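Side-chain contacts in SusD family protein (Bacteroides uniformis, PDB 7KV1), which probably binds beta-glucans at the cell surface of a gut bacterium, as a SusD-like glycan-binding protein built on tetratricopeptide-type helical repeats: residues A[140-143]-A[144-147]; A[182-185]-A[186-189]. All coordinates share one frame; numbering follows the deposited sequence.

Interaction 1 (A[140-143]-A[144-147]); sequences NRKL and YEMQ
Tyr144 lays one face of its ring over the preceding helical turn, where the backbone O of Asn140 sits 3.0 Å above the ring plane, offset toward the rim. That oxygen also accepts the i to i+4 helix bond from Tyr144 N at 2.8 Å, and the ring lies beside this bond because CG stands next to the backbone N (chi1 -57°). Farther out, Asn140 CB packs 3.8 Å from Tyr144 CZ, and the Asn140 amide is turned only 22° from the ring plane. An alanine in place of Tyr144 would probably leave Asn140 CB without its packing partner and open a gap against the neighbouring helix. Leu143, one residue earlier, starts its side chain away from the following turn, though CB still touches Tyr144 N, while its backbone O takes two donors from Gln147: N at 3.1 Å and, more weakly, side-chain NE2 at 3.2 Å. A long amide suits position 147, since OE1 is left to accept from Tyr55 and Arg227. On another side of the helix, the Lys142 chain, bent at chi2 and chi3, brings NZ to 2.7 Å from Glu145 OE1, meeting it on the syn side but somewhat out of the carboxylate plane. Arg141 NH1 adds a weak, bent bond of 3.3 Å to the same OE1. Glu138 and Arg149 continue this salt-bridge network along the helix, pairing with Arg141 and Glu145 respectively. Within helix 138-162, then, charges follow one side, whereas Tyr144 rests on Ile47, Gln48 and Leu51 of helix 44-55, and Leu143 and Met146 meet the loop at Val204 and Leu205.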
loop_
_atom_site.group_PDB
_atom_site.type_symbol
_atom_site.label_atom_id
_atom_site.label_comp_id
_atom_site.label_asym_id
_atom_site.label_seq_id
_atom_site.Cartn_x
_atom_site.Cartn_y
_atom_site.Cartn_z
ATOM N N ASN A 140 -6.912 -6.814 -28.339
ATOM C CA ASN A 140 -6.823 -5.523 -27.615
ATOM C C ASN A 140 -8.048 -5.382 -26.703
ATOM O O ASN A 140 -7.903 -4.830 -25.597
ATOM C CB ASN A 140 -6.631 -4.356 -28.582
ATOM C CG ASN A 140 -5.208 -4.284 -29.097
ATOM O OD1 ASN A 140 -4.959 -3.809 -30.199
ATOM N ND2 ASN A 140 -4.264 -4.753 -28.305
ATOM N N ARG A 141 -9.201 -5.879 -27.138
ATOM C CA ARG A 141 -10.446 -5.778 -26.344
ATOM C C ARG A 141 -10.234 -6.522 -25.028
ATOM O O ARG A 141 -10.663 -6.004 -23.986
ATOM C CB ARG A 141 -11.659 -6.365 -27.068
ATOM C CG ARG A 141 -12.971 -5.952 -26.416
ATOM C CD ARG A 141 -14.147 -6.726 -26.947
ATOM N NE ARG A 141 -14.017 -8.151 -26.718
ATOM C CZ ARG A 141 -14.235 -8.766 -25.552
ATOM N NH1 ARG A 141 -14.559 -8.074 -24.467
ATOM N NH2 ARG A 141 -14.105 -10.082 -25.469
ATOM N N LYS A 142 -9.651 -7.714 -25.105
ATOM C CA LYS A 142 -9.430 -8.596 -23.940
ATOM C C LYS A 142 -8.416 -7.905 -23.025
ATOM O O LYS A 142 -8.645 -7.909 -21.795
ATOM C CB LYS A 142 -8.948 -9.994 -24.354
ATOM C CG LYS A 142 -9.967 -10.953 -24.972
ATOM C CD LYS A 142 -11.356 -10.987 -24.342
ATOM C CE LYS A 142 -11.441 -11.669 -22.988
ATOM N NZ LYS A 142 -12.838 -11.704 -22.473
ATOM N N LEU A 143 -7.342 -7.357 -23.600
ATOM C CA LEU A 143 -6.313 -6.597 -22.845
ATOM C C LEU A 143 -6.968 -5.407 -22.135
ATOM O O LEU A 143 -6.670 -5.232 -20.927
ATOM C CB LEU A 143 -5.182 -6.128 -23.760
ATOM C CG LEU A 143 -4.034 -7.119 -23.956
ATOM C CD1 LEU A 143 -2.921 -6.473 -24.776
ATOM C CD2 LEU A 143 -3.480 -7.601 -22.621
ATOM N N TYR A 144 -7.796 -4.609 -22.829
ATOM C CA TYR A 144 -8.436 -3.405 -22.225
ATOM C C TYR A 144 -9.372 -3.858 -21.095
ATOM O O TYR A 144 -9.340 -3.270 -20.005
ATOM C CB TYR A 144 -9.195 -2.545 -23.244
ATOM C CG TYR A 144 -8.390 -2.032 -24.415
ATOM C CD1 TYR A 144 -7.042 -1.714 -24.313
ATOM C CD2 TYR A 144 -9.001 -1.846 -25.647
ATOM C CE1 TYR A 144 -6.319 -1.241 -25.398
ATOM C CE2 TYR A 144 -8.294 -1.390 -26.745
ATOM C CZ TYR A 144 -6.949 -1.087 -26.627
ATOM O OH TYR A 144 -6.278 -0.628 -27.728
ATOM N N GLU A 145 -10.127 -4.923 -21.352
ATOM C CA GLU A 145 -11.114 -5.515 -20.430
ATOM C C GLU A 145 -10.418 -5.955 -19.140
ATOM O O GLU A 145 -10.883 -5.598 -18.056
ATOM C CB GLU A 145 -11.762 -6.756 -21.026
ATOM C CG GLU A 145 -12.739 -7.390 -20.079
ATOM C CD GLU A 145 -13.314 -8.711 -20.519
ATOM O OE1 GLU A 145 -13.114 -9.090 -21.674
ATOM O OE2 GLU A 145 -13.933 -9.352 -19.692
ATOM N N MET A 146 -9.357 -6.740 -19.267
ATOM C CA MET A 146 -8.695 -7.329 -18.086
ATOM C C MET A 146 -7.972 -6.227 -17.310
ATOM O O MET A 146 -7.947 -6.319 -16.083
ATOM C CB MET A 146 -7.765 -8.464 -18.501
ATOM C CG MET A 146 -8.543 -9.723 -18.921
ATOM S SD MET A 146 -10.074 -10.096 -17.994
ATOM C CE MET A 146 -10.845 -11.334 -19.042
ATOM N N GLN A 147 -7.439 -5.203 -17.974
ATOM C CA GLN A 147 -6.813 -4.062 -17.260
ATOM C C GLN A 147 -7.897 -3.345 -16.438
ATOM O O GLN A 147 -7.680 -3.066 -15.237
ATOM C CB GLN A 147 -6.116 -3.107 -18.219
ATOM C CG GLN A 147 -4.746 -3.553 -18.689
ATOM C CD GLN A 147 -4.238 -2.601 -19.746
ATOM O OE1 GLN A 147 -3.757 -1.519 -19.449
ATOM N NE2 GLN A 147 -4.340 -3.009 -20.999
#

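Interaction 2 (A[182-185]-A[186-189])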
loop_
_atom_site.group_PDB
_atom_site.type_symbol
_atom_site.label_atom_id
_atom_site.label_comp_id
_atom_site.label_asym_id
_atom_site.label_seq_id
_atom_site.Cartn_x
_atom_site.Cartn_y
_atom_site.Cartn_z
ATOM N N GLN A 182 -25.092 -2.490 0.153
ATOM C CA GLN A 182 -23.923 -2.600 1.065
ATOM C C GLN A 182 -23.703 -4.083 1.404
ATOM O O GLN A 182 -24.582 -4.715 2.013
ATOM C CB GLN A 182 -24.126 -1.733 2.299
ATOM C CG GLN A 182 -22.891 -1.612 3.188
ATOM C CD GLN A 182 -23.235 -0.822 4.426
ATOM O OE1 GLN A 182 -24.410 -0.710 4.777
ATOM N NE2 GLN A 182 -22.232 -0.308 5.115
ATOM N N TYR A 183 -22.549 -4.628 1.004
ATOM C CA TYR A 183 -22.109 -5.989 1.400
ATOM C C TYR A 183 -21.354 -5.922 2.720
ATOM O O TYR A 183 -20.776 -4.841 3.042
ATOM C CB TYR A 183 -21.174 -6.555 0.345
ATOM C CG TYR A 183 -21.815 -7.014 -0.926
ATOM C CD1 TYR A 183 -23.058 -6.568 -1.340
ATOM C CD2 TYR A 183 -21.114 -7.874 -1.755
ATOM C CE1 TYR A 183 -23.606 -6.995 -2.540
ATOM C CE2 TYR A 183 -21.670 -8.335 -2.930
ATOM C CZ TYR A 183 -22.911 -7.900 -3.317
ATOM O OH TYR A 183 -23.397 -8.362 -4.487
ATOM N N THR A 184 -21.322 -7.049 3.433
ATOM C CA THR A 184 -20.433 -7.264 4.593
ATOM C C THR A 184 -18.991 -7.370 4.055
ATOM O O THR A 184 -18.817 -7.695 2.861
ATOM C CB THR A 184 -20.879 -8.458 5.445
ATOM O OG1 THR A 184 -20.535 -9.616 4.672
ATOM C CG2 THR A 184 -22.352 -8.390 5.835
ATOM N N ALA A 185 -17.976 -7.123 4.892
ATOM C CA ALA A 185 -16.553 -7.281 4.493
ATOM C C ALA A 185 -16.339 -8.666 3.853
ATOM O O ALA A 185 -15.724 -8.723 2.749
ATOM C CB ALA A 185 -15.644 -7.089 5.669
ATOM N N ASP A 186 -16.853 -9.732 4.483
ATOM C CA ASP A 186 -16.678 -11.129 4.004
ATOM C C ASP A 186 -17.360 -11.342 2.653
ATOM O O ASP A 186 -16.771 -12.070 1.810
ATOM C CB ASP A 186 -17.188 -12.137 5.019
ATOM C CG ASP A 186 -16.310 -12.256 6.249
ATOM O OD1 ASP A 186 -15.145 -11.791 6.227
ATOM O OD2 ASP A 186 -16.825 -12.750 7.235
ATOM N N GLN A 187 -18.501 -10.693 2.399
ATOM C CA GLN A 187 -19.189 -10.760 1.083
ATOM C C GLN A 187 -18.379 -10.048 0.016
ATOM O O GLN A 187 -18.304 -10.551 -1.117
ATOM C CB GLN A 187 -20.598 -10.195 1.178
ATOM C CG GLN A 187 -21.514 -11.136 1.962
ATOM C CD GLN A 187 -22.773 -10.479 2.492
ATOM O OE1 GLN A 187 -22.978 -9.270 2.353
ATOM N NE2 GLN A 187 -23.630 -11.285 3.105
ATOM N N VAL A 188 -17.786 -8.910 0.359
ATOM C CA VAL A 188 -16.946 -8.137 -0.583
ATOM C C VAL A 188 -15.775 -9.039 -0.972
ATOM O O VAL A 188 -15.513 -9.181 -2.178
ATOM C CB VAL A 188 -16.487 -6.812 0.048
ATOM C CG1 VAL A 188 -15.473 -6.088 -0.830
ATOM C CG2 VAL A 188 -17.678 -5.914 0.350
ATOM N N TYR A 189 -15.110 -9.629 0.026
ATOM C CA TYR A 189 -14.011 -10.610 -0.213
ATOM C C TYR A 189 -14.438 -11.680 -1.221
ATOM O O TYR A 189 -13.713 -11.885 -2.183
ATOM C CB TYR A 189 -13.505 -11.299 1.046
ATOM C CG TYR A 189 -12.456 -12.312 0.687
ATOM C CD1 TYR A 189 -11.175 -11.922 0.331
ATOM C CD2 TYR A 189 -12.743 -13.661 0.673
ATOM C CE1 TYR A 189 -10.200 -12.856 0.005
ATOM C CE2 TYR A 189 -11.791 -14.596 0.303
ATOM C CZ TYR A 189 -10.498 -14.201 0.009
ATOM O OH TYR A 189 -9.548 -15.132 -0.354
HETATM O O HOH W 1 -25.207 -7.806 2.668
#
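Thr184 holds OG1 between its backbone N and carbonyl carbon (chi1 73°), and Gln187 places CG beside its own backbone N (chi1 -71°) before running out extended; together these torsions fold each side chain back onto the other residue's backbone. The result is a capping box at the start of helix 185-201. Gln187 N donates to Thr184 OG1 at 3.2 Å, and in return Thr184 N gives Gln187 OE1 a nearly straight bond of 3.0 Å (170° at the hydrogen), although the donor stands well above the plane of the amide carbonyl. Threonine suits the N-cap because its short hydroxyl reaches a first-turn N-H, and glutamine has the length to reach back to the cap residue. A water joins the grip, donating to both Gln187 OE1 at 2.7 Å and Gln182 O. Tyr183 crosses Gln187 at about a right angle, ring and amide nearly perpendicular, with CD2 3.8 Å from Gln187 CB, while Tyr183 CB touches Val188 CG2 at 3.6 Å. This N' to N4 contact is a hydrophobic staple, which ties the chain before the cap to the first turn; the Tyr183 hydroxyl bonds Glu191 farther along. Chemically, the reciprocal bonds give acceptors to Gln187 N in the first turn and to Thr184 N at the cap, and because Gln187 is neutral, the box closes without placing a charge on its acceptor.

Interaction 1 lies within helix 138-162, and interaction 2 at the loop-to-helix junction that opens helix 185-201, the next helix in the chain; their centres are 26 Å apart and their nearest atoms about 16 Å apart, so neither touches the other. Both are partly buried. In interaction 1 the helix is already under way: its backbone bonds are made carbonyl to N-H, and side chains divide between ion pairs on a partly exposed side and an aromatic buried against helix 44-55. Interaction 2 marks a beginning, where the polar, uncharged side chains of two exposed residues cap the first turn. A direct thread joins the two elements: Trp160, late in helix 138-162, packs on Ala185, Val188 and Tyr189.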